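Local structure of RTX-adhesin (Marinomonas primoryensis, 5IRB) at residues Arg111-Asn117 with Ser137-Asp143; Ile154-Tyr159 with Gly172-Leu178; Thr218-Thr223 with Val237-Gly241; Asp122-Ala127 with Ala297-Thr301. The protein binds its Antarctic bacterium to diatoms and ice as a giant calcium-binding adhesin, of which this chain is a piece with three tandem beta-sandwich domains. One frame throughout, in Å; residues are numbered along the deposited sequence.

Overall arrangement
The chain is a row of three beta-sandwich domains, and the contacts fall in the second, the third and the joint between them. Contacts 1 and 2 belong to the second domain, with centres about 20 Å apart, and share the sheet in which strands 133-142 and 168-174 are neighbours. Contact 3 lies in the third domain, about 60 Å from contact 1 between centres, and holds Thr223 of a calcium site. Contact 4 joins the domains at the equivalent calcium site of the second, built with Asp122 and Val124; its nearest atoms are about 17 Å from those of contact 3. It touches contact 2, where Leu178 CB lies 4.2 Å from Val125 CG2.

Contact 1: Arg111-Asn117 with Ser137-Asp143; sequences RATIRVN and SGRVGLD
Leu142 lays its CD1 over one face of the Arg111 guanidinium, 3.8 Å from Arg111 CZ; the same methyl is 3.6 Å from Thr113 CG2. Strands 112-116 and 137-142 run antiparallel, their axes 4.4 Å apart at closest and 159° between directions. The hydrogen-bonded pairs are Thr113 with Gly141 (Thr113 N to Gly141 O 3.2 Å, Gly141 N to Thr113 O 2.9 Å) and Arg115 with Arg139 (Arg115 N to Arg139 O 3.0 Å, Arg139 N to Arg115 O 3.2 Å). Ile114 with Val140 and Val116 with Gly138 are non-hydrogen-bonded pairs, each with CA atoms 4.2 Å apart. This is the edge of a three-stranded sheet in a beta sandwich: Ile114, Val116 and Val140 face the core, against Trp169 and strand 183-191, whereas Thr113, Arg115 and Arg139 share the other face. There Arg115 (chi1 p) carries its guanidinium over Arg139 CB, with NH2 3.5 Å from Arg139 CD. Gly138 is extended (180/-165), and a CB on it would clash with Arg115 O. Pairing continues past the ends of strand 112-116. Asp143 N donates to Arg111 O (2.8 Å) and Arg111 N to Asp143 OD2 (3.2 Å); at the other end Asn117 N meets Ser137 O (2.8 Å), while Asn117, at chi1 m, donates through ND2 to Ser137 OG (2.7 Å).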
loop_
_atom_site.group_PDB
_atom_site.type_symbol
_atom_site.label_atom_id
_atom_site.label_comp_id
_atom_site.label_asym_id
_atom_site.label_seq_id
_atom_site.Cartn_x
_atom_site.Cartn_y
_atom_site.Cartn_z
ATOM N N ARG A 111 15.198 5.911 -0.833
ATOM C CA ARG A 111 14.355 4.813 -0.359
ATOM C C ARG A 111 12.935 5.296 -0.219
ATOM O O ARG A 111 12.676 6.380 0.311
ATOM C CB ARG A 111 14.843 4.271 0.979
ATOM C CG ARG A 111 16.250 3.689 0.934
ATOM C CD ARG A 111 16.856 3.632 2.338
ATOM N NE ARG A 111 16.182 2.569 3.072
ATOM C CZ ARG A 111 15.904 2.579 4.374
ATOM N NH1 ARG A 111 16.269 3.605 5.147
ATOM N NH2 ARG A 111 15.272 1.536 4.903
ATOM N N ALA A 112 12.012 4.469 -0.692
ATOM C CA ALA A 112 10.590 4.777 -0.630
ATOM C C ALA A 112 9.862 3.601 0.005
ATOM O O ALA A 112 10.135 2.442 -0.320
ATOM C CB ALA A 112 10.039 5.047 -2.003
ATOM N N THR A 113 8.942 3.899 0.915
ATOM C CA THR A 113 8.143 2.844 1.516
ATOM C C THR A 113 6.665 3.067 1.179
ATOM O O THR A 113 6.258 4.172 0.828
ATOM C CB THR A 113 8.308 2.777 3.040
ATOM O OG1 THR A 113 7.884 4.010 3.636
ATOM C CG2 THR A 113 9.773 2.467 3.435
ATOM N N ILE A 114 5.854 2.024 1.376
ATOM C CA ILE A 114 4.397 2.130 1.187
ATOM C C ILE A 114 3.735 1.116 2.121
ATOM O O ILE A 114 4.256 0.024 2.334
ATOM C CB ILE A 114 3.987 1.909 -0.293
ATOM C CG1 ILE A 114 2.473 2.084 -0.491
ATOM C CG2 ILE A 114 4.488 0.567 -0.794
ATOM C CD1 ILE A 114 2.060 2.266 -1.947
ATOM N N ARG A 115 2.647 1.532 2.759
ATOM C CA ARG A 115 1.798 0.578 3.470
ATOM C C ARG A 115 0.352 0.685 2.949
ATOM O O ARG A 115 -0.079 1.736 2.449
ATOM C CB ARG A 115 1.853 0.813 4.988
ATOM C CG ARG A 115 1.242 2.134 5.429
ATOM C CD ARG A 115 1.501 2.454 6.895
ATOM N NE ARG A 115 0.500 3.379 7.437
ATOM C CZ ARG A 115 0.761 4.589 7.943
ATOM N NH1 ARG A 115 -0.236 5.336 8.410
ATOM N NH2 ARG A 115 2.007 5.053 7.997
ATOM N N VAL A 116 -0.382 -0.415 3.082
ATOM C CA VAL A 116 -1.787 -0.500 2.704
ATOM C C VAL A 116 -2.628 -0.877 3.926
ATOM O O VAL A 116 -2.316 -1.840 4.631
ATOM C CB VAL A 116 -2.013 -1.522 1.583
ATOM C CG1 VAL A 116 -3.496 -1.584 1.191
ATOM C CG2 VAL A 116 -1.165 -1.165 0.374
ATOM N N ASN A 117 -3.649 -0.060 4.184
ATOM C CA ASN A 117 -4.587 -0.266 5.273
ATOM C C ASN A 117 -5.447 -1.520 5.060
ATOM O O ASN A 117 -5.430 -2.128 3.989
ATOM C CB ASN A 117 -5.502 0.963 5.418
ATOM C CG ASN A 117 -4.733 2.243 5.722
ATOM O OD1 ASN A 117 -3.836 2.263 6.563
ATOM N ND2 ASN A 117 -5.091 3.321 5.036
ATOM N N SER A 137 -6.659 2.152 0.616
ATOM C CA SER A 137 -5.910 3.332 1.034
ATOM C C SER A 137 -4.649 2.933 1.792
ATOM O O SER A 137 -4.460 1.771 2.166
ATOM C CB SER A 137 -6.793 4.260 1.885
ATOM O OG SER A 137 -7.072 3.689 3.171
ATOM N N GLY A 138 -3.788 3.910 2.022
ATOM C CA GLY A 138 -2.521 3.651 2.671
ATOM C C GLY A 138 -1.753 4.939 2.798
ATOM O O GLY A 138 -2.325 6.020 2.668
ATOM N N ARG A 139 -0.457 4.823 3.079
ATOM C CA ARG A 139 0.400 5.993 3.159
ATOM C C ARG A 139 1.728 5.618 2.510
ATOM O O ARG A 139 2.005 4.445 2.324
ATOM C CB ARG A 139 0.565 6.433 4.617
ATOM C CG ARG A 139 1.075 7.871 4.799
ATOM C CD ARG A 139 1.564 8.079 6.224
ATOM N NE ARG A 139 2.128 9.410 6.467
ATOM C CZ ARG A 139 3.349 9.805 6.086
ATOM N NH1 ARG A 139 4.133 8.975 5.402
ATOM N NH2 ARG A 139 3.790 11.041 6.372
ATOM N N VAL A 140 2.546 6.602 2.155
ATOM C CA VAL A 140 3.905 6.309 1.682
ATOM C C VAL A 140 4.897 6.932 2.665
ATOM O O VAL A 140 4.527 7.798 3.467
ATOM C CB VAL A 140 4.149 6.812 0.242
ATOM C CG1 VAL A 140 3.234 6.088 -0.746
ATOM C CG2 VAL A 140 3.925 8.297 0.146
ATOM N N GLY A 141 6.134 6.443 2.691
ATOM C CA GLY A 141 7.088 6.985 3.644
ATOM C C GLY A 141 8.486 7.181 3.090
ATOM O O GLY A 141 8.732 6.954 1.904
ATOM N N LEU A 142 9.407 7.513 3.991
ATOM C CA LEU A 142 10.791 7.848 3.675
ATOM C C LEU A 142 10.844 8.907 2.570
ATOM O O LEU A 142 10.285 9.988 2.749
ATOM C CB LEU A 142 11.576 6.594 3.288
ATOM C CG LEU A 142 11.683 5.585 4.447
ATOM C CD1 LEU A 142 12.679 4.482 4.130
ATOM C CD2 LEU A 142 12.017 6.247 5.807
ATOM N N ASP A 143 11.527 8.615 1.463
ATOM C CA ASP A 143 11.719 9.595 0.388
ATOM C C ASP A 143 10.593 9.682 -0.637
ATOM O O ASP A 143 10.668 10.493 -1.545
ATOM C CB ASP A 143 13.049 9.339 -0.335
ATOM C CG ASP A 143 14.267 9.601 0.552
ATOM O OD1 ASP A 143 14.226 10.546 1.388
ATOM O OD2 ASP A 143 15.231 8.796 0.473
HETATM O O HOH W 1 -7.096 -0.289 2.251
HETATM O O HOH W 2 -4.548 6.389 4.148
#

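Contact 2: Ile154-Tyr159 with Gly172-Leu178; sequences INGTLY and GVSGSDL
Ile154 opens a type I' beta turn that closes the hairpin of strands 149-154 and 157-162, with hydrogen bonds from Ile154 N to Thr157 O (2.8 Å) and from Thr157 N to Ile154 O (3.0 Å). Its m,t side chain points toward the second segment, placing CD1 3.9 Å from Val173 CG1 and CG2 4.0 Å from Leu178 CD2. Asn155 and Gly156 hold the turn with positive phi (56/40 and 83/-4); from this corner Asn155 ND2 (chi1 t) donates to Asp177 OD1 at 3.0 Å. Thr157 OG1 donates to water 3 (2.7 Å), which in turn donates to Asn155 O (2.8 Å) and Asp177 OD1 (2.6 Å). Tyr159 (chi1 m, chi2 85°) reaches across the sandwich: strands 157-159 and 172-174 are in different sheets, their axes 8.9 Å apart at closest approach, 168° between N-to-C directions. Val173 CG2 sits 3.8 Å from the Tyr159 ring centroid, a CH-pi contact over the face. The Tyr159 OH donates to Asp177 OD2 (2.6 Å) and accepts from Ser174 N (3.2 Å). Ser174 is the N-cap of helix 175-180: its OG accepts weakly from Asp177 N (3.3 Å) and donates weakly to Asp177 OD2 (2.9 Å). One carboxylate thus ties the turn and the tyrosine of the same hairpin to the helix start by neutral donors, without a salt bridge between the segments.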
loop_
_atom_site.group_PDB
_atom_site.type_symbol
_atom_site.label_atom_id
_atom_site.label_comp_id
_atom_site.label_asym_id
_atom_site.label_seq_id
_atom_site.Cartn_x
_atom_site.Cartn_y
_atom_site.Cartn_z
ATOM N N ILE A 154 -5.361 -5.599 -9.619
ATOM C CA ILE A 154 -6.240 -6.403 -8.774
ATOM C C ILE A 154 -7.211 -7.148 -9.670
ATOM O O ILE A 154 -8.022 -6.529 -10.366
ATOM C CB ILE A 154 -7.002 -5.538 -7.744
ATOM C CG1 ILE A 154 -6.013 -4.747 -6.893
ATOM C CG2 ILE A 154 -7.892 -6.421 -6.835
ATOM C CD1 ILE A 154 -6.647 -3.728 -5.974
ATOM N N ASN A 155 -7.091 -8.473 -9.674
ATOM C CA ASN A 155 -7.861 -9.329 -10.571
ATOM C C ASN A 155 -7.654 -8.929 -12.023
ATOM O O ASN A 155 -8.588 -8.928 -12.822
ATOM C CB ASN A 155 -9.343 -9.264 -10.213
ATOM C CG ASN A 155 -10.146 -10.383 -10.840
ATOM O OD1 ASN A 155 -9.638 -11.485 -11.024
ATOM N ND2 ASN A 155 -11.405 -10.104 -11.173
ATOM N N GLY A 156 -6.419 -8.581 -12.366
ATOM C CA GLY A 156 -6.105 -8.190 -13.732
ATOM C C GLY A 156 -6.401 -6.746 -14.070
ATOM O O GLY A 156 -6.068 -6.282 -15.157
ATOM N N THR A 157 -6.992 -6.005 -13.144
ATOM C CA THR A 157 -7.304 -4.614 -13.441
ATOM C C THR A 157 -6.345 -3.688 -12.724
ATOM O O THR A 157 -6.174 -3.762 -11.502
ATOM C CB THR A 157 -8.746 -4.249 -13.031
ATOM O OG1 THR A 157 -9.676 -4.986 -13.837
ATOM C CG2 THR A 157 -8.993 -2.746 -13.186
ATOM N N LEU A 158 -5.734 -2.808 -13.514
ATOM C CA LEU A 158 -4.818 -1.803 -13.019
ATOM C C LEU A 158 -5.569 -0.661 -12.377
ATOM O O LEU A 158 -6.414 -0.047 -13.013
ATOM C CB LEU A 158 -3.950 -1.273 -14.162
ATOM C CG LEU A 158 -2.930 -0.197 -13.784
ATOM C CD1 LEU A 158 -1.927 -0.702 -12.770
ATOM C CD2 LEU A 158 -2.239 0.306 -15.054
ATOM N N TYR A 159 -5.268 -0.376 -11.121
ATOM C CA TYR A 159 -5.801 0.815 -10.476
ATOM C C TYR A 159 -4.654 1.769 -10.178
ATOM O O TYR A 159 -3.627 1.343 -9.662
ATOM C CB TYR A 159 -6.548 0.470 -9.185
ATOM C CG TYR A 159 -7.810 -0.360 -9.369
ATOM C CD1 TYR A 159 -7.762 -1.756 -9.465
ATOM C CD2 TYR A 159 -9.060 0.263 -9.438
ATOM C CE1 TYR A 159 -8.950 -2.513 -9.603
ATOM C CE2 TYR A 159 -10.234 -0.481 -9.583
ATOM C CZ TYR A 159 -10.167 -1.857 -9.658
ATOM O OH TYR A 159 -11.336 -2.549 -9.811
ATOM N N GLY A 172 -10.700 4.000 -5.230
ATOM C CA GLY A 172 -11.873 3.141 -5.240
ATOM C C GLY A 172 -11.632 1.919 -6.104
ATOM O O GLY A 172 -11.221 2.031 -7.253
ATOM N N VAL A 173 -11.859 0.744 -5.544
ATOM C CA VAL A 173 -11.630 -0.506 -6.263
ATOM C C VAL A 173 -12.958 -1.278 -6.282
ATOM O O VAL A 173 -13.728 -1.195 -5.340
ATOM C CB VAL A 173 -10.515 -1.328 -5.585
ATOM C CG1 VAL A 173 -10.480 -2.780 -6.081
ATOM C CG2 VAL A 173 -9.144 -0.615 -5.764
ATOM N N SER A 174 -13.229 -2.014 -7.348
ATOM C CA SER A 174 -14.461 -2.783 -7.403
ATOM C C SER A 174 -14.392 -4.010 -6.484
ATOM O O SER A 174 -13.436 -4.787 -6.519
ATOM C CB SER A 174 -14.763 -3.199 -8.834
ATOM O OG SER A 174 -13.996 -4.332 -9.178
ATOM N N GLY A 175 -15.407 -4.145 -5.633
ATOM C CA GLY A 175 -15.583 -5.319 -4.787
ATOM C C GLY A 175 -15.385 -6.660 -5.468
ATOM O O GLY A 175 -14.835 -7.586 -4.878
ATOM N N SER A 176 -15.824 -6.780 -6.712
ATOM C CA SER A 176 -15.715 -8.067 -7.384
ATOM C C SER A 176 -14.270 -8.418 -7.732
ATOM O O SER A 176 -13.911 -9.596 -7.710
ATOM C CB SER A 176 -16.589 -8.094 -8.642
ATOM O OG SER A 176 -16.489 -6.882 -9.369
ATOM N N ASP A 177 -13.432 -7.418 -8.034
ATOM C CA ASP A 177 -12.008 -7.709 -8.190
ATOM C C ASP A 177 -11.417 -8.162 -6.868
ATOM O O ASP A 177 -10.692 -9.148 -6.808
ATOM C CB ASP A 177 -11.226 -6.499 -8.745
ATOM C CG ASP A 177 -11.594 -6.189 -10.181
ATOM O OD1 ASP A 177 -11.940 -7.145 -10.919
ATOM O OD2 ASP A 177 -11.540 -5.005 -10.569
ATOM N N LEU A 178 -11.744 -7.450 -5.802
ATOM C CA LEU A 178 -11.230 -7.804 -4.488
ATOM C C LEU A 178 -11.760 -9.160 -4.033
ATOM O O LEU A 178 -11.063 -9.889 -3.335
ATOM C CB LEU A 178 -11.574 -6.713 -3.464
ATOM C CG LEU A 178 -10.773 -5.407 -3.653
ATOM C CD1 LEU A 178 -11.374 -4.230 -2.888
ATOM C CD2 LEU A 178 -9.320 -5.615 -3.231
HETATM O O HOH W 3 -10.796 -7.326 -13.246
#

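Contact 3: Thr218-Thr223 with Val237-Gly241; sequences TVNAIT and VAVSG. With CA (calcium ion), chain K.
The two backbones part after Asn220, and waters bridge their polar groups while side chains still touch. This is the edge of the three-stranded sheet in the third domain's beta sandwich, where the edge strand leaves to form a calcium-binding loop. Val219 and Gly241 form an antiparallel non-hydrogen-bonded pair, CA atoms 4.0 Å apart; Ile222 CA is already 6.4 Å from Val239 CA, and Thr223 CA 7.2 Å from Val237 CA. At the parting, Asn220 N donates to Ser240 O and Asn220 ND2 (chi1 m) to Ser240 OG, both at 2.7 Å. Beyond it, water 6 takes a bond from Thr223 N (2.6 Å) and lies 3.0 Å from Ala238 O. Thr223, at positive phi (59/173), binds calcium through OG1 at 2.5 Å, with Asp225, Val227, Glu232 and waters. Apolar contacts continue: Ile222 CD1 to Val239 CG1 is 4.3 Å, Thr223 CG2 to Val237 CG1 4.0 Å. Val219 and Ile222 meet strands 287-295 and 301-312 of the facing sheet, and Leu282 of helix 279-284 covers Val237 and Val239.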
loop_
_atom_site.group_PDB
_atom_site.type_symbol
_atom_site.label_atom_id
_atom_site.label_comp_id
_atom_site.label_asym_id
_atom_site.label_seq_id
_atom_site.Cartn_x
_atom_site.Cartn_y
_atom_site.Cartn_z
ATOM N N THR A 218 -36.032 -26.876 13.912
ATOM C CA THR A 218 -37.148 -27.813 14.062
ATOM C C THR A 218 -38.291 -27.153 14.831
ATOM O O THR A 218 -38.066 -26.197 15.575
ATOM C CB THR A 218 -36.713 -29.100 14.823
ATOM O OG1 THR A 218 -36.391 -28.787 16.185
ATOM C CG2 THR A 218 -35.496 -29.751 14.166
ATOM N N VAL A 219 -39.524 -27.664 14.654
ATOM C CA VAL A 219 -40.656 -27.235 15.467
ATOM C C VAL A 219 -41.224 -28.460 16.199
ATOM O O VAL A 219 -41.529 -29.484 15.569
ATOM C CB VAL A 219 -41.762 -26.575 14.610
ATOM C CG1 VAL A 219 -42.922 -26.091 15.476
ATOM C CG2 VAL A 219 -41.178 -25.426 13.729
ATOM N N ASN A 220 -41.421 -28.339 17.509
ATOM C CA ASN A 220 -42.004 -29.427 18.268
ATOM C C ASN A 220 -43.487 -29.590 17.941
ATOM O O ASN A 220 -44.064 -28.782 17.229
ATOM C CB ASN A 220 -41.825 -29.194 19.771
ATOM C CG ASN A 220 -40.368 -29.078 20.173
ATOM O OD1 ASN A 220 -39.511 -29.778 19.631
ATOM N ND2 ASN A 220 -40.074 -28.168 21.105
ATOM N N ALA A 221 -44.089 -30.631 18.496
ATOM C CA ALA A 221 -45.512 -30.873 18.395
ATOM C C ALA A 221 -46.296 -29.656 18.867
ATOM O O ALA A 221 -45.880 -28.958 19.802
ATOM C CB ALA A 221 -45.889 -32.128 19.218
ATOM N N ILE A 222 -47.412 -29.392 18.206
ATOM C CA ILE A 222 -48.256 -28.265 18.572
ATOM C C ILE A 222 -49.209 -28.727 19.659
ATOM O O ILE A 222 -50.201 -29.400 19.379
ATOM C CB ILE A 222 -49.024 -27.723 17.358
ATOM C CG1 ILE A 222 -48.067 -27.489 16.178
ATOM C CG2 ILE A 222 -49.834 -26.478 17.728
ATOM C CD1 ILE A 222 -46.871 -26.641 16.505
ATOM N N THR A 223 -48.889 -28.357 20.897
ATOM C CA THR A 223 -49.347 -29.054 22.114
ATOM C C THR A 223 -48.877 -30.520 22.087
ATOM O O THR A 223 -48.321 -30.993 21.086
ATOM C CB THR A 223 -50.882 -28.985 22.306
ATOM O OG1 THR A 223 -51.540 -29.690 21.242
ATOM C CG2 THR A 223 -51.353 -27.528 22.325
ATOM N N VAL A 237 -51.124 -20.751 23.064
ATOM C CA VAL A 237 -50.328 -21.966 22.946
ATOM C C VAL A 237 -48.843 -21.641 22.788
ATOM O O VAL A 237 -48.467 -20.809 21.957
ATOM C CB VAL A 237 -50.792 -22.833 21.763
ATOM C CG1 VAL A 237 -49.777 -23.922 21.471
ATOM C CG2 VAL A 237 -52.142 -23.448 22.062
ATOM N N ALA A 238 -48.003 -22.308 23.577
ATOM C CA ALA A 238 -46.553 -22.147 23.474
ATOM C C ALA A 238 -45.999 -23.002 22.339
ATOM O O ALA A 238 -45.972 -24.235 22.436
ATOM C CB ALA A 238 -45.880 -22.514 24.795
ATOM N N VAL A 239 -45.583 -22.353 21.256
ATOM C CA VAL A 239 -44.940 -23.051 20.161
ATOM C C VAL A 239 -43.419 -23.009 20.341
ATOM O O VAL A 239 -42.842 -21.941 20.541
ATOM C CB VAL A 239 -45.339 -22.432 18.812
ATOM C CG1 VAL A 239 -44.625 -23.134 17.666
ATOM C CG2 VAL A 239 -46.879 -22.484 18.644
ATOM N N SER A 240 -42.781 -24.175 20.261
ATOM C CA SER A 240 -41.359 -24.300 20.547
ATOM C C SER A 240 -40.664 -25.206 19.533
ATOM O O SER A 240 -41.327 -25.933 18.775
ATOM C CB SER A 240 -41.134 -24.831 21.970
ATOM O OG SER A 240 -41.566 -26.173 22.085
ATOM N N GLY A 241 -39.327 -25.128 19.508
ATOM C CA GLY A 241 -38.515 -25.926 18.611
ATOM C C GLY A 241 -37.032 -25.761 18.911
ATOM O O GLY A 241 -36.664 -25.312 19.996
HETATM CA CA CA K . -53.596 -30.857 21.938
HETATM O O HOH W 4 -37.563 -27.033 22.450
HETATM O O HOH W 5 -44.350 -26.418 19.421
HETATM O O HOH W 6 -46.699 -27.053 21.602
HETATM O O HOH W 7 -55.599 -32.013 22.305
HETATM O O HOH W 8 -52.514 -31.537 24.070
#

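Contact 4: Asp122-Ala127 with Ala297-Thr301. With CA (calcium ion), chain F; CA (calcium ion), chain G.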
loop_
_atom_site.group_PDB
_atom_site.type_symbol
_atom_site.label_atom_id
_atom_site.label_comp_id
_atom_site.label_asym_id
_atom_site.label_seq_id
_atom_site.Cartn_x
_atom_site.Cartn_y
_atom_site.Cartn_z
ATOM N N ASP A 122 -12.718 -4.819 8.617
ATOM C CA ASP A 122 -12.234 -6.028 9.276
ATOM C C ASP A 122 -11.272 -6.807 8.405
ATOM O O ASP A 122 -10.936 -7.930 8.757
ATOM C CB ASP A 122 -13.397 -6.971 9.648
ATOM C CG ASP A 122 -14.237 -7.374 8.435
ATOM O OD1 ASP A 122 -13.953 -6.898 7.317
ATOM O OD2 ASP A 122 -15.181 -8.170 8.597
ATOM N N ASP A 123 -10.888 -6.235 7.260
ATOM C CA ASP A 123 -9.939 -6.881 6.354
ATOM C C ASP A 123 -10.571 -8.151 5.756
ATOM O O ASP A 123 -9.868 -9.073 5.316
ATOM C CB ASP A 123 -8.622 -7.201 7.064
ATOM C CG ASP A 123 -7.424 -7.149 6.130
ATOM O OD1 ASP A 123 -7.423 -6.376 5.138
ATOM O OD2 ASP A 123 -6.505 -7.946 6.378
ATOM N N VAL A 124 -11.902 -8.193 5.769
ATOM C CA VAL A 124 -12.672 -9.249 5.110
ATOM C C VAL A 124 -13.674 -8.665 4.102
ATOM O O VAL A 124 -14.471 -7.764 4.419
ATOM C CB VAL A 124 -13.413 -10.120 6.155
ATOM C CG1 VAL A 124 -14.240 -11.193 5.479
ATOM C CG2 VAL A 124 -12.410 -10.733 7.112
ATOM N N VAL A 125 -13.664 -9.192 2.883
ATOM C CA VAL A 125 -14.636 -8.754 1.889
ATOM C C VAL A 125 -15.871 -9.639 1.965
ATOM O O VAL A 125 -15.824 -10.809 1.573
ATOM C CB VAL A 125 -14.076 -8.792 0.463
ATOM C CG1 VAL A 125 -15.167 -8.415 -0.537
ATOM C CG2 VAL A 125 -12.896 -7.804 0.328
ATOM N N ASN A 126 -16.975 -9.097 2.471
ATOM C CA ASN A 126 -18.203 -9.892 2.537
ATOM C C ASN A 126 -19.047 -9.779 1.264
ATOM O O ASN A 126 -18.663 -9.080 0.325
ATOM C CB ASN A 126 -19.040 -9.533 3.786
ATOM C CG ASN A 126 -19.714 -8.164 3.696
ATOM O OD1 ASN A 126 -19.816 -7.557 2.624
ATOM N ND2 ASN A 126 -20.214 -7.690 4.828
ATOM N N ALA A 127 -20.206 -10.450 1.264
ATOM C CA ALA A 127 -21.072 -10.501 0.084
ATOM C C ALA A 127 -21.462 -9.122 -0.438
ATOM O O ALA A 127 -21.313 -8.824 -1.618
ATOM C CB ALA A 127 -22.346 -11.333 0.395
ATOM N N ALA A 297 -19.314 -13.587 11.426
ATOM C CA ALA A 297 -18.531 -12.442 11.890
ATOM C C ALA A 297 -18.270 -11.440 10.778
ATOM O O ALA A 297 -18.162 -10.249 11.045
ATOM C CB ALA A 297 -17.184 -12.900 12.513
ATOM N N ALA A 298 -18.184 -11.911 9.538
ATOM C CA ALA A 298 -18.039 -11.005 8.388
ATOM C C ALA A 298 -19.256 -10.143 8.129
ATOM O O ALA A 298 -19.152 -9.165 7.396
ATOM C CB ALA A 298 -17.716 -11.789 7.135
ATOM N N GLY A 299 -20.401 -10.493 8.717
ATOM C CA GLY A 299 -21.601 -9.692 8.547
ATOM C C GLY A 299 -22.572 -10.200 7.498
ATOM O O GLY A 299 -23.578 -9.542 7.221
ATOM N N ASN A 300 -22.282 -11.354 6.904
ATOM C CA ASN A 300 -23.222 -11.960 5.981
ATOM C C ASN A 300 -24.418 -12.458 6.769
ATOM O O ASN A 300 -24.289 -12.748 7.942
ATOM C CB ASN A 300 -22.584 -13.123 5.236
ATOM C CG ASN A 300 -21.366 -12.704 4.459
ATOM O OD1 ASN A 300 -21.434 -11.790 3.638
ATOM N ND2 ASN A 300 -20.247 -13.369 4.711
ATOM N N THR A 301 -25.569 -12.580 6.126
ATOM C CA THR A 301 -26.754 -13.104 6.814
ATOM C C THR A 301 -27.293 -14.320 6.095
ATOM O O THR A 301 -27.032 -14.512 4.906
ATOM C CB THR A 301 -27.863 -12.054 6.899
ATOM O OG1 THR A 301 -28.193 -11.618 5.573
ATOM C CG2 THR A 301 -27.356 -10.845 7.698
HETATM CA CA CA F . -15.547 -6.307 5.605
HETATM CA CA CA G . -4.936 -6.673 5.070
HETATM O O HOH W 9 -16.954 -8.069 6.758
HETATM O O HOH W 10 -16.175 -4.841 6.774
HETATM O O HOH W 11 -4.618 -5.202 6.847
HETATM O O HOH W 12 -3.871 -8.929 5.821
HETATM O O HOH W 13 -4.690 -4.405 3.366
HETATM O O HOH W 14 -2.297 -6.899 4.492
#
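This contact is part of the joint between the second and third domains, made beside a calcium site of the second. Asp122 forms an Asx turn, its OD1 accepting from Val124 N at 2.9 Å, and this brings Asp122 OD1 (2.4 Å) and Val124 O (2.2 Å) onto the calcium of chain F, whose protein ligands are completed by Thr120 and Glu129. Asp123 binds the calcium of chain G through OD1 (2.5 Å) and OD2 (2.4 Å), with Thr205. Water 9, 2.5 Å from the chain F ion, donates to Asp122 OD2 (2.6 Å) and to Ala298 O (2.5 Å) of the third domain. The same Ala298 O accepts from Asn126 ND2 at 3.1 Å, while Asn300 OD1 accepts from Ala127 N at 3.0 Å. Val124 CG1 rests 3.9 Å from Ala298 CB. Asn300 ND2 turns to Asp209 O in the linker; Asp209 binds another calcium with Ser211 and Asp296. The 232 Å² interface is mostly polar, and Ala298 O lies in the ion's second shell, consistent with calcium stiffening the joint between tandem domains.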